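Local atomic coordinates of putative invasin (Yersinia pseudotuberculosis IP 31758, PDB entry 5N40), a protein that probably serves as a bacterial surface adhesin of the invasin family, with immunoglobulin-like domains carrying a C-type lectin-like adhesion domain. Residues T9-V15 and L92-A97; L108-T112 and M209-V214; P139-M143 and A202-S206; V148-N152 and G195-T199; A268-S273 and D341-N347. The protein carries 1 engineered substitution. All blocks are in the same frame, centred on the assembly; numbering follows the deposited sequence. Where two conformers were deposited one is given.

Contact 1: T9-V15 and L92-A97; sequences TTNSTLV and LGTTPA
Two waters join the start of the first strand of the N-terminal invasin-type immunoglobulin-like domain to Leu92-Ala97, within the interrupted strand 90-102. Residues 9-11 have helical backbone angles, Ser12 turns extended, and the chain is strand by Thr13-Val15. Gly93 (phi -79°, psi 46°) is the centre of an inverse gamma turn, closed by a weak bond from Thr94 N to Leu92 O (2.7 Å); the chain beyond it is extended. CA atoms come closest at Thr9-Thr94 (4.5 Å) and Val15-Ala97 (5.4 Å). No clear direct hydrogen bond spans the segments. Water 1 donates to Ser12 O (2.8 Å) and lies 2.4 Å from Thr94 OG1, which the t rotamer of Thr94 places 3.2 Å from Ser12 O. Water 2 accepts from Leu14 N (3.0 Å) and donates to Thr95 O (2.6 Å). Apolar contacts are Leu14 CG (chi1 t, chi2 p) to Ala97 CB at 4.3 Å and Thr9 CG2 to Leu92 CD1 at 3.9 Å. Two carbons pack against carbonyl oxygens: Ala97 CB on Leu14 O and Thr9 CB on Gly93 O, both 3.4 Å. Strand 13-22 runs parallel beside 90-102, and here the chains part around the gamma turn with water between them. Thr13 and Val15 bond to Thr34 and Thr32, Leu92 and Ala97 to Val85 and Leu83, so the water-bridged contact lies between the pairings with strands 28-34 and 79-87.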
# COMPACT_ATOMS: atom_id res chain seq x y z
N THR A 9 -18.69 39.60 31.63
CA THR A 9 -18.47 38.57 30.62
C THR A 9 -19.39 38.74 29.42
O THR A 9 -19.14 38.12 28.37
CB THR A 9 -18.64 37.18 31.23
OG1 THR A 9 -19.97 37.03 31.75
CG2 THR A 9 -17.65 36.97 32.36
N THR A 10 -20.44 39.55 29.54
CA THR A 10 -21.35 39.80 28.43
C THR A 10 -20.98 41.06 27.64
O THR A 10 -21.15 41.09 26.42
CB THR A 10 -22.79 39.93 28.94
OG1 THR A 10 -22.85 40.93 29.97
CG2 THR A 10 -23.28 38.60 29.50
N ASN A 11 -20.49 42.10 28.31
CA ASN A 11 -20.05 43.29 27.58
C ASN A 11 -18.64 43.11 27.02
O ASN A 11 -18.31 43.72 26.00
CB ASN A 11 -20.09 44.52 28.48
CG ASN A 11 -21.50 44.91 28.87
OD1 ASN A 11 -22.45 44.66 28.13
ND2 ASN A 11 -21.64 45.53 30.03
N SER A 12 -17.82 42.29 27.65
CA SER A 12 -16.51 41.96 27.10
C SER A 12 -16.66 40.96 25.96
O SER A 12 -17.54 40.10 25.97
CB SER A 12 -15.60 41.37 28.18
OG SER A 12 -15.38 42.29 29.23
N THR A 13 -15.77 41.08 24.98
CA THR A 13 -15.77 40.17 23.84
C THR A 13 -14.34 39.73 23.55
O THR A 13 -13.38 40.47 23.78
CB THR A 13 -16.38 40.82 22.59
OG1 THR A 13 -15.56 41.90 22.16
CG2 THR A 13 -17.78 41.33 22.89
N LEU A 14 -14.22 38.49 23.08
CA LEU A 14 -12.96 37.93 22.60
C LEU A 14 -13.17 37.50 21.16
O LEU A 14 -14.07 36.71 20.87
CB LEU A 14 -12.52 36.75 23.47
CG LEU A 14 -11.12 36.20 23.21
CD1 LEU A 14 -10.05 37.19 23.67
CD2 LEU A 14 -10.93 34.84 23.88
N VAL A 15 -12.35 38.03 20.26
CA VAL A 15 -12.48 37.75 18.84
C VAL A 15 -11.11 37.45 18.26
O VAL A 15 -10.07 37.76 18.84
CB VAL A 15 -13.14 38.92 18.07
CG1 VAL A 15 -14.45 39.32 18.76
CG2 VAL A 15 -12.20 40.10 17.97
N LEU A 92 -11.76 34.76 32.84
CA LEU A 92 -12.85 35.65 32.46
C LEU A 92 -13.78 34.88 31.54
O LEU A 92 -13.42 34.56 30.40
CB LEU A 92 -12.32 36.91 31.77
CG LEU A 92 -13.39 37.88 31.28
CD1 LEU A 92 -14.08 38.54 32.46
CD2 LEU A 92 -12.79 38.92 30.35
N GLY A 93 -14.98 34.58 32.03
CA GLY A 93 -15.88 33.67 31.35
C GLY A 93 -16.61 34.27 30.17
O GLY A 93 -17.83 34.09 30.04
N THR A 94 -15.90 34.98 29.32
CA THR A 94 -16.51 35.46 28.09
C THR A 94 -16.61 34.30 27.09
O THR A 94 -15.92 33.28 27.21
CB THR A 94 -15.72 36.64 27.52
OG1 THR A 94 -16.36 37.12 26.33
CG2 THR A 94 -14.28 36.23 27.20
N THR A 95 -17.49 34.46 26.12
CA THR A 95 -17.66 33.43 25.10
C THR A 95 -16.32 33.15 24.42
O THR A 95 -15.63 34.09 24.02
CB THR A 95 -18.69 33.87 24.06
OG1 THR A 95 -19.91 34.24 24.72
CG2 THR A 95 -18.96 32.74 23.08
N PRO A 96 -15.92 31.88 24.27
CA PRO A 96 -14.62 31.61 23.66
C PRO A 96 -14.66 31.86 22.16
O PRO A 96 -15.59 31.42 21.47
CB PRO A 96 -14.36 30.13 23.98
CG PRO A 96 -15.64 29.59 24.59
CD PRO A 96 -16.71 30.65 24.42
N ALA A 97 -13.67 32.58 21.67
CA ALA A 97 -13.46 32.65 20.23
C ALA A 97 -12.84 31.36 19.75
O ALA A 97 -12.20 30.63 20.52
CB ALA A 97 -12.57 33.84 19.87
O HOH W 1 -18.49 37.57 25.24
O HOH W 2 -16.44 36.46 23.49

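Contact 2: L108-T112 and M209-V214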
# COMPACT_ATOMS: atom_id res chain seq x y z
N LEU A 108 2.85 15.96 -2.46
CA LEU A 108 3.30 14.65 -2.00
C LEU A 108 4.22 14.01 -3.02
O LEU A 108 3.95 14.02 -4.22
CB LEU A 108 2.11 13.72 -1.75
CG LEU A 108 1.07 14.16 -0.73
CD1 LEU A 108 0.06 13.04 -0.50
CD2 LEU A 108 1.70 14.57 0.56
N THR A 109 5.31 13.43 -2.52
CA THR A 109 6.15 12.52 -3.28
C THR A 109 6.03 11.14 -2.66
O THR A 109 6.01 11.01 -1.43
CB THR A 109 7.61 12.97 -3.27
OG1 THR A 109 7.70 14.32 -3.75
CG2 THR A 109 8.46 12.07 -4.15
N VAL A 110 5.95 10.10 -3.50
CA VAL A 110 5.81 8.73 -3.03
C VAL A 110 6.93 7.90 -3.63
O VAL A 110 7.06 7.82 -4.86
CB VAL A 110 4.44 8.13 -3.40
CG1 VAL A 110 4.27 6.75 -2.78
CG2 VAL A 110 3.33 9.05 -2.93
N LEU A 111 7.72 7.28 -2.76
CA LEU A 111 8.87 6.46 -3.13
C LEU A 111 8.67 5.05 -2.61
O LEU A 111 8.21 4.85 -1.48
CB LEU A 111 10.16 7.04 -2.54
CG LEU A 111 10.50 8.49 -2.92
CD1 LEU A 111 11.77 8.95 -2.24
CD2 LEU A 111 10.61 8.65 -4.42
N THR A 112 9.03 4.06 -3.42
CA THR A 112 9.08 2.68 -2.97
C THR A 112 10.51 2.17 -3.13
O THR A 112 11.19 2.52 -4.10
CB THR A 112 8.12 1.78 -3.75
OG1 THR A 112 8.37 1.91 -5.15
CG2 THR A 112 6.66 2.17 -3.44
N MET A 209 -2.90 14.62 -3.21
CA MET A 209 -2.73 13.18 -3.40
C MET A 209 -1.59 12.90 -4.37
O MET A 209 -1.18 13.76 -5.16
CB MET A 209 -4.01 12.53 -3.94
CG MET A 209 -5.27 12.89 -3.19
SD MET A 209 -6.75 12.32 -4.04
CE MET A 209 -6.68 13.18 -5.59
N GLU A 210 -1.11 11.66 -4.32
CA GLU A 210 -0.13 11.16 -5.28
C GLU A 210 -0.24 9.65 -5.29
O GLU A 210 -0.57 9.04 -4.27
CB GLU A 210 1.29 11.61 -4.92
CG GLU A 210 2.35 11.18 -5.92
CD GLU A 210 2.03 11.64 -7.33
OE1 GLU A 210 1.27 10.95 -8.04
OE2 GLU A 210 2.52 12.73 -7.71
N ASN A 211 0.03 9.04 -6.45
CA ASN A 211 -0.11 7.61 -6.68
C ASN A 211 1.24 6.93 -6.82
O ASN A 211 2.22 7.53 -7.26
CB ASN A 211 -0.90 7.31 -7.97
CG ASN A 211 -2.34 7.76 -7.90
OD1 ASN A 211 -2.93 7.82 -6.84
ND2 ASN A 211 -2.91 8.06 -9.06
N THR A 212 1.27 5.64 -6.49
CA THR A 212 2.42 4.79 -6.80
C THR A 212 1.92 3.37 -7.02
O THR A 212 0.89 2.97 -6.46
CB THR A 212 3.48 4.82 -5.68
OG1 THR A 212 4.76 4.46 -6.21
CG2 THR A 212 3.11 3.87 -4.53
N ASN A 213 2.65 2.61 -7.83
CA ASN A 213 2.29 1.24 -8.13
C ASN A 213 3.14 0.27 -7.32
O ASN A 213 4.35 0.48 -7.16
CB ASN A 213 2.46 0.94 -9.62
CG ASN A 213 1.44 1.64 -10.48
OD1 ASN A 213 0.31 1.87 -10.05
ND2 ASN A 213 1.82 1.98 -11.70
N VAL A 214 2.50 -0.77 -6.80
CA VAL A 214 3.19 -1.87 -6.16
C VAL A 214 2.73 -3.17 -6.81
O VAL A 214 1.54 -3.36 -7.08
CB VAL A 214 2.95 -1.89 -4.63
CG1 VAL A 214 3.58 -0.65 -3.99
CG2 VAL A 214 1.45 -1.98 -4.32
O HOH W 3 0.38 16.05 -4.11
O HOH W 4 5.32 13.17 -7.27
O HOH W 5 2.44 15.16 -6.21
O HOH W 6 6.03 6.65 -7.01
O HOH W 7 6.25 2.40 -6.81
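Val110 lies over two residues of the facing strand: its CG2 packs on Glu210 CG at 3.8 Å and its CG1 on Thr212 CG2 at 3.6 Å. Leu108 flanks it, CB to CB with Glu210 at 3.9 Å, while Thr112 CG2 reaches Val214 CG1 at 4.2 Å. The strands run 15° from parallel with axes 6.5 Å apart at closest approach, and no direct hydrogen bond crosses. Water fills the gap. Water 3 links Leu108 N to Met209 O (3.0 Å each), and water 6 lies 2.7 Å from both Val110 O and Thr212 OG1. Glu210 OE1 accepts from Asn211 N (2.8 Å); waters 4 and 5 lie between Glu210 OE2 (2.9 Å each) and Leu108 O, water 4 bonding the latter weakly. Strand 106-112, the edge of one sheet, thus runs beside 209-217 of the other, and the chain then crosses to that second sheet as 116-118, parallel to 209-217: the first-strand switch known from immunoglobulin-like sandwiches.

Contact 3: P139-M143 and A202-S206. Engineered in segment 202-206: Ala203 (natural residue Lys).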
# COMPACT_ATOMS: atom_id res chain seq x y z
N PRO A 139 5.50 18.53 8.67
CA PRO A 139 5.30 17.49 9.68
C PRO A 139 3.86 17.43 10.15
O PRO A 139 3.09 18.39 10.05
CB PRO A 139 6.23 17.91 10.82
CG PRO A 139 6.30 19.39 10.71
CD PRO A 139 6.15 19.73 9.24
N ASN A 140 3.49 16.25 10.66
CA ASN A 140 2.21 16.02 11.32
C ASN A 140 1.03 16.13 10.36
O ASN A 140 -0.10 16.44 10.76
CB ASN A 140 2.03 16.97 12.51
CG ASN A 140 3.08 16.75 13.58
OD1 ASN A 140 3.33 15.61 13.99
ND2 ASN A 140 3.72 17.82 14.03
N VAL A 141 1.26 15.82 9.08
CA VAL A 141 0.21 15.80 8.07
C VAL A 141 -0.47 14.43 8.10
O VAL A 141 0.18 13.40 7.88
CB VAL A 141 0.77 16.11 6.68
CG1 VAL A 141 -0.29 15.89 5.61
CG2 VAL A 141 1.32 17.54 6.62
N LYS A 142 -1.78 14.42 8.34
CA LYS A 142 -2.53 13.18 8.38
C LYS A 142 -2.64 12.57 6.98
O LYS A 142 -2.93 13.26 6.00
CB LYS A 142 -3.93 13.44 8.95
CG LYS A 142 -3.93 13.80 10.43
CD LYS A 142 -5.37 13.98 10.93
CE LYS A 142 -5.42 14.26 12.42
NZ LYS A 142 -6.82 14.47 12.90
N MET A 143 -2.45 11.25 6.91
CA MET A 143 -2.35 10.54 5.64
C MET A 143 -3.28 9.33 5.65
O MET A 143 -3.45 8.67 6.68
CB MET A 143 -0.92 10.07 5.39
CG MET A 143 -0.55 9.94 3.91
SD MET A 143 -0.45 11.52 3.04
CE MET A 143 0.81 12.37 3.98
N ALA A 202 -1.88 7.85 -2.00
CA ALA A 202 -1.69 8.53 -0.73
C ALA A 202 -2.44 9.86 -0.78
O ALA A 202 -2.27 10.63 -1.72
CB ALA A 202 -0.21 8.77 -0.47
N ALA A 203 -3.28 10.11 0.23
CA ALA A 203 -4.04 11.34 0.34
C ALA A 203 -3.75 12.03 1.67
O ALA A 203 -3.93 11.44 2.74
CB ALA A 203 -5.54 11.08 0.22
N ALA A 204 -3.31 13.29 1.60
CA ALA A 204 -3.17 14.10 2.80
C ALA A 204 -4.54 14.66 3.19
O ALA A 204 -5.47 14.69 2.39
CB ALA A 204 -2.17 15.23 2.56
N GLU A 205 -4.65 15.10 4.45
CA GLU A 205 -5.92 15.64 4.92
C GLU A 205 -6.35 16.86 4.12
O GLU A 205 -7.54 17.20 4.12
CB GLU A 205 -5.83 15.97 6.42
CG GLU A 205 -4.62 16.77 6.84
CD GLU A 205 -4.57 17.01 8.34
OE1 GLU A 205 -5.66 17.13 8.96
OE2 GLU A 205 -3.45 17.07 8.89
N SER A 206 -5.43 17.52 3.42
CA SER A 206 -5.78 18.66 2.58
C SER A 206 -6.49 18.25 1.30
O SER A 206 -7.04 19.12 0.62
CB SER A 206 -4.52 19.42 2.20
OG SER A 206 -3.65 18.55 1.51
O HOH W 8 -2.58 17.67 11.45
O HOH W 9 -5.76 12.19 4.95
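Glu205 leaves the strand end with a p chi1 and a t chi2, and so swings its carboxylate back to the other segment, where OE2 accepts from Lys142 N at 3.2 Å in an almost straight bond. In return Glu205 N gives a weak bond to Lys142 O (3.0 Å). Water 8 lies between Asn140 O (2.9 Å) and the same OE2 (2.8 Å), while Glu205 OE1 bonds to Thr78. Lys142 is extended, m then t throughout; its CG passes 3.6 Å from Glu205 OE2, but the chain carries the ammonium away from the contact. Met143, in the given conformer, curls through t, p and p, which sets SD 4.1 Å from Ala204 CB and 4.5 Å from Ala202 CB. Val141, with chi1 t, presses CG1 on Ala204 CB at 3.6 Å. Met143 and Ala204 form an antiparallel non-hydrogen-bonded pair, with Met143 CA 3.4 Å from Ala203 O. Ala203 is an engineered residue, lysine in nature, and its CB points away. The pairing opens strand 142-151 against 197-204 in the second immunoglobulin-like domain: Met143 also packs on Val127 and Leu108 of the facing sheet, strand 176-177 lines the other edge, and Asn140 and Glu205 bond to Thr76 and Thr78 of the preceding domain.

Contact 4: V148-N152 and G195-T199; sequences VAVVN and GVQTT
Thr199, Val151 and Gln197 bury the most surface in this antiparallel strand pair, whose axes run at 172° and 4.7 Å apart at closest approach. Val148 (phi -120°, psi -6°) and Ala149 together face Thr199: Val148 N donates to Thr199 O and Thr199 N to Ala149 O, each at 2.9 Å. In its m rotamer Thr199 sets CG2 3.4 Å from Val148 CG2 and OG1 3.6 Å from Ala149 CB; OG1 itself bonds to Asn213. Val151 and Gln197 (CA-CA 5.5 Å) form a hydrogen-bonded pair, Val151 N to Gln197 O at 3.1 Å and Gln197 N to Val151 O at 3.0 Å. On their shared face, Val151 (m) brings CG2 to 3.8 Å from OE1 of Gln197, t at chi1 and chi2. The opposite face carries Val150 (t) and Thr198 (CA-CA 4.6 Å); there Val150 CG1 meets Val196 CG2 at 3.6 Å. A classic beta bulge at Val148-Ala149, followed by regular pairing, thus joins two neighbouring strands in one sheet of an immunoglobulin-like sandwich.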
# COMPACT_ATOMS: atom_id res chain seq x y z
N VAL A 148 -6.67 2.32 -5.94
CA VAL A 148 -7.40 2.97 -7.01
C VAL A 148 -7.29 2.25 -8.35
O VAL A 148 -7.97 2.64 -9.30
CB VAL A 148 -6.97 4.45 -7.18
CG1 VAL A 148 -7.29 5.26 -5.93
CG2 VAL A 148 -5.48 4.55 -7.52
N ALA A 149 -6.47 1.20 -8.46
CA ALA A 149 -6.44 0.38 -9.67
C ALA A 149 -5.77 -0.95 -9.35
O ALA A 149 -4.91 -1.02 -8.47
CB ALA A 149 -5.70 1.07 -10.83
N VAL A 150 -6.19 -2.00 -10.07
CA VAL A 150 -5.61 -3.34 -9.94
C VAL A 150 -5.65 -3.99 -11.31
O VAL A 150 -6.74 -4.22 -11.86
CB VAL A 150 -6.36 -4.21 -8.91
CG1 VAL A 150 -5.65 -5.57 -8.75
CG2 VAL A 150 -6.47 -3.53 -7.57
N VAL A 151 -4.49 -4.34 -11.87
CA VAL A 151 -4.41 -4.93 -13.20
C VAL A 151 -3.44 -6.10 -13.18
O VAL A 151 -2.57 -6.21 -12.32
CB VAL A 151 -3.97 -3.91 -14.28
CG1 VAL A 151 -4.98 -2.76 -14.38
CG2 VAL A 151 -2.56 -3.38 -13.99
N ASN A 152 -3.60 -6.98 -14.17
CA ASN A 152 -2.65 -8.07 -14.36
C ASN A 152 -1.50 -7.56 -15.23
O ASN A 152 -1.31 -6.35 -15.36
CB ASN A 152 -3.38 -9.31 -14.91
CG ASN A 152 -3.87 -9.15 -16.34
OD1 ASN A 152 -3.63 -8.13 -16.99
ND2 ASN A 152 -4.58 -10.16 -16.83
N GLY A 195 -1.13 -12.00 -8.10
CA GLY A 195 -0.15 -11.60 -9.11
C GLY A 195 -0.54 -10.33 -9.85
O GLY A 195 -0.61 -10.31 -11.08
N VAL A 196 -0.78 -9.26 -9.10
CA VAL A 196 -1.34 -8.04 -9.67
C VAL A 196 -0.48 -6.83 -9.31
O VAL A 196 0.27 -6.83 -8.33
CB VAL A 196 -2.80 -7.82 -9.22
CG1 VAL A 196 -3.69 -8.93 -9.74
CG2 VAL A 196 -2.91 -7.74 -7.71
N GLN A 197 -0.61 -5.80 -10.15
CA GLN A 197 -0.05 -4.48 -9.90
C GLN A 197 -1.16 -3.61 -9.32
O GLN A 197 -2.19 -3.41 -9.97
CB GLN A 197 0.48 -3.88 -11.20
CG GLN A 197 1.00 -2.46 -11.09
CD GLN A 197 1.10 -1.78 -12.44
OE1 GLN A 197 0.19 -1.03 -12.85
NE2 GLN A 197 2.20 -2.00 -13.13
N THR A 198 -0.95 -3.12 -8.11
CA THR A 198 -1.94 -2.32 -7.40
C THR A 198 -1.48 -0.88 -7.35
O THR A 198 -0.34 -0.60 -6.97
CB THR A 198 -2.16 -2.86 -5.99
OG1 THR A 198 -2.57 -4.23 -6.05
CG2 THR A 198 -3.23 -2.04 -5.25
N THR A 199 -2.36 0.04 -7.74
CA THR A 199 -2.08 1.46 -7.62
C THR A 199 -2.61 1.93 -6.27
O THR A 199 -3.82 1.88 -6.02
CB THR A 199 -2.72 2.25 -8.76
OG1 THR A 199 -2.22 1.77 -10.01
CG2 THR A 199 -2.40 3.73 -8.62

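Contact 5: A268-S273 and D341-N347; sequences AMFNQS and DVDGNYN
A single antiparallel bridge pairs Phe270 with Tyr346 (CA-CA 5.3 Å): Phe270 N donates to Tyr346 O and Tyr346 N to Phe270 O, each at 2.9 Å. Arg312 binds both Phe270 O and Gly344 O, which lie 3.2 Å apart. Asn271 (chi1 p) is an N-cap, with OD1 accepting from Gln274 N and Ser273 OG (3.1 Å), while ND2 bonds weakly to Val342 O (3.4 Å). Gln272 N donates to Asp341 O (2.9 Å), as does water 11 (2.6 Å), which accepts from Ser273 N (3.2 Å). Water 10 donates to Ala268 O (2.7 Å) and Asn347 OD1 (2.8 Å). Asn347 ND2 serves Gln309 O; Asp341 OD2 is hydrogen-bonded to His322 ND1, and Gln272 NE2 to Ser313 O. Met269, m throughout, sets SD 3.2 Å from Asn347 OD1. At Gly344 a CB would lie 2.3 Å from Tyr346 CZ and clash. A beta bridge followed by an N-capped helix thus takes strand 265-269 into helix 272-278, against the end of helix 340-343, in the C-type lectin-like adhesion domain.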
# COMPACT_ATOMS: atom_id res chain seq x y z
N ALA A 268 1.18 -24.63 -22.86
CA ALA A 268 1.34 -25.54 -23.98
C ALA A 268 1.38 -26.98 -23.48
O ALA A 268 1.95 -27.26 -22.42
CB ALA A 268 2.61 -25.22 -24.76
N MET A 269 0.80 -27.89 -24.26
CA MET A 269 0.72 -29.30 -23.90
C MET A 269 1.08 -30.14 -25.11
O MET A 269 0.87 -29.73 -26.25
CB MET A 269 -0.68 -29.66 -23.38
CG MET A 269 -1.17 -28.77 -22.25
SD MET A 269 -0.19 -28.86 -20.73
CE MET A 269 -1.01 -30.21 -19.88
N PHE A 270 1.61 -31.34 -24.85
CA PHE A 270 2.31 -32.11 -25.87
C PHE A 270 1.98 -33.59 -25.76
O PHE A 270 1.76 -34.11 -24.66
CB PHE A 270 3.83 -31.94 -25.75
CG PHE A 270 4.28 -30.52 -25.75
CD1 PHE A 270 4.26 -29.77 -24.58
CD2 PHE A 270 4.74 -29.92 -26.91
CE1 PHE A 270 4.68 -28.45 -24.58
CE2 PHE A 270 5.16 -28.60 -26.91
CZ PHE A 270 5.13 -27.87 -25.74
N ASN A 271 1.96 -34.27 -26.90
CA ASN A 271 2.00 -35.73 -26.90
C ASN A 271 3.46 -36.16 -26.90
O ASN A 271 4.38 -35.34 -26.90
CB ASN A 271 1.24 -36.31 -28.09
CG ASN A 271 1.86 -35.97 -29.44
OD1 ASN A 271 3.00 -35.52 -29.53
ND2 ASN A 271 1.09 -36.20 -30.50
N GLN A 272 3.69 -37.48 -26.88
CA GLN A 272 5.05 -37.98 -26.69
C GLN A 272 5.97 -37.57 -27.84
O GLN A 272 7.10 -37.13 -27.61
CB GLN A 272 5.02 -39.50 -26.54
CG GLN A 272 6.34 -40.09 -26.06
CD GLN A 272 6.65 -39.78 -24.60
OE1 GLN A 272 5.75 -39.47 -23.81
NE2 GLN A 272 7.92 -39.88 -24.24
N SER A 273 5.51 -37.70 -29.09
CA SER A 273 6.38 -37.40 -30.21
C SER A 273 6.74 -35.92 -30.26
O SER A 273 7.87 -35.55 -30.58
CB SER A 273 5.73 -37.85 -31.52
OG SER A 273 4.50 -37.18 -31.74
N ASP A 341 0.34 -41.92 -25.32
CA ASP A 341 1.49 -41.36 -26.02
C ASP A 341 1.07 -40.49 -27.19
O ASP A 341 1.77 -39.53 -27.54
CB ASP A 341 2.42 -42.46 -26.51
CG ASP A 341 3.51 -42.81 -25.51
OD1 ASP A 341 3.30 -42.63 -24.29
OD2 ASP A 341 4.59 -43.25 -25.96
N VAL A 342 -0.05 -40.82 -27.83
CA VAL A 342 -0.48 -40.15 -29.05
C VAL A 342 -1.56 -39.11 -28.78
O VAL A 342 -1.47 -37.97 -29.24
CB VAL A 342 -0.96 -41.19 -30.08
CG1 VAL A 342 -1.60 -40.52 -31.29
CG2 VAL A 342 0.19 -42.08 -30.53
N ASP A 343 -2.59 -39.49 -28.03
CA ASP A 343 -3.74 -38.61 -27.80
C ASP A 343 -3.60 -37.76 -26.54
O ASP A 343 -4.35 -36.78 -26.39
CB ASP A 343 -5.02 -39.44 -27.69
CG ASP A 343 -5.29 -40.25 -28.94
OD1 ASP A 343 -4.81 -39.86 -30.02
OD2 ASP A 343 -6.00 -41.28 -28.84
N GLY A 344 -2.68 -38.10 -25.64
CA GLY A 344 -2.51 -37.34 -24.41
C GLY A 344 -1.78 -36.03 -24.66
O GLY A 344 -0.72 -36.00 -25.29
N ASN A 345 -2.36 -34.94 -24.16
CA ASN A 345 -1.74 -33.62 -24.20
C ASN A 345 -1.33 -33.28 -22.77
O ASN A 345 -2.15 -32.83 -21.97
CB ASN A 345 -2.68 -32.57 -24.79
CG ASN A 345 -2.86 -32.73 -26.29
OD1 ASN A 345 -1.91 -33.05 -27.01
ND2 ASN A 345 -4.08 -32.51 -26.76
N TYR A 346 -0.06 -33.52 -22.47
CA TYR A 346 0.45 -33.48 -21.11
C TYR A 346 1.54 -32.42 -21.00
O TYR A 346 2.00 -31.85 -22.00
CB TYR A 346 1.02 -34.85 -20.70
CG TYR A 346 0.04 -36.00 -20.83
CD1 TYR A 346 -1.33 -35.80 -20.74
CD2 TYR A 346 0.50 -37.30 -21.02
CE1 TYR A 346 -2.21 -36.86 -20.85
CE2 TYR A 346 -0.37 -38.36 -21.12
CZ TYR A 346 -1.73 -38.14 -21.04
OH TYR A 346 -2.59 -39.20 -21.14
N ASN A 347 1.95 -32.15 -19.77
CA ASN A 347 3.03 -31.20 -19.52
C ASN A 347 4.37 -31.79 -19.92
O ASN A 347 4.59 -33.01 -19.85
CB ASN A 347 3.06 -30.81 -18.05
CG ASN A 347 1.98 -29.82 -17.67
OD1 ASN A 347 1.88 -28.75 -18.25
ND2 ASN A 347 1.17 -30.19 -16.68
O HOH W 10 3.56 -28.24 -20.46
O HOH W 11 2.99 -39.46 -29.81

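In the fold
Contacts 2, 3 and 4 belong to one immunoglobulin-like domain, whereas contacts 1 and 5 lie in the domains at either end, their centres about 90 Å apart. Contacts 3 and 4 use the same two strands, 142-151 and 197-204, with centres about 23 Å apart; contact 2 joins strand 209-217 of that sheet to 106-112 of the other. Contact 5 (7 of 12 touching residues buried) and contact 3 (4 of 8) are the most buried; contacts 1 (3 of 10) and 2 (2 of 8) lie nearer the surface, and waters bridge their gaps. Direct backbone bonds dominate contact 4, a carboxylate helps contact 3, and contact 5 mixes backbone bonds, capping and water.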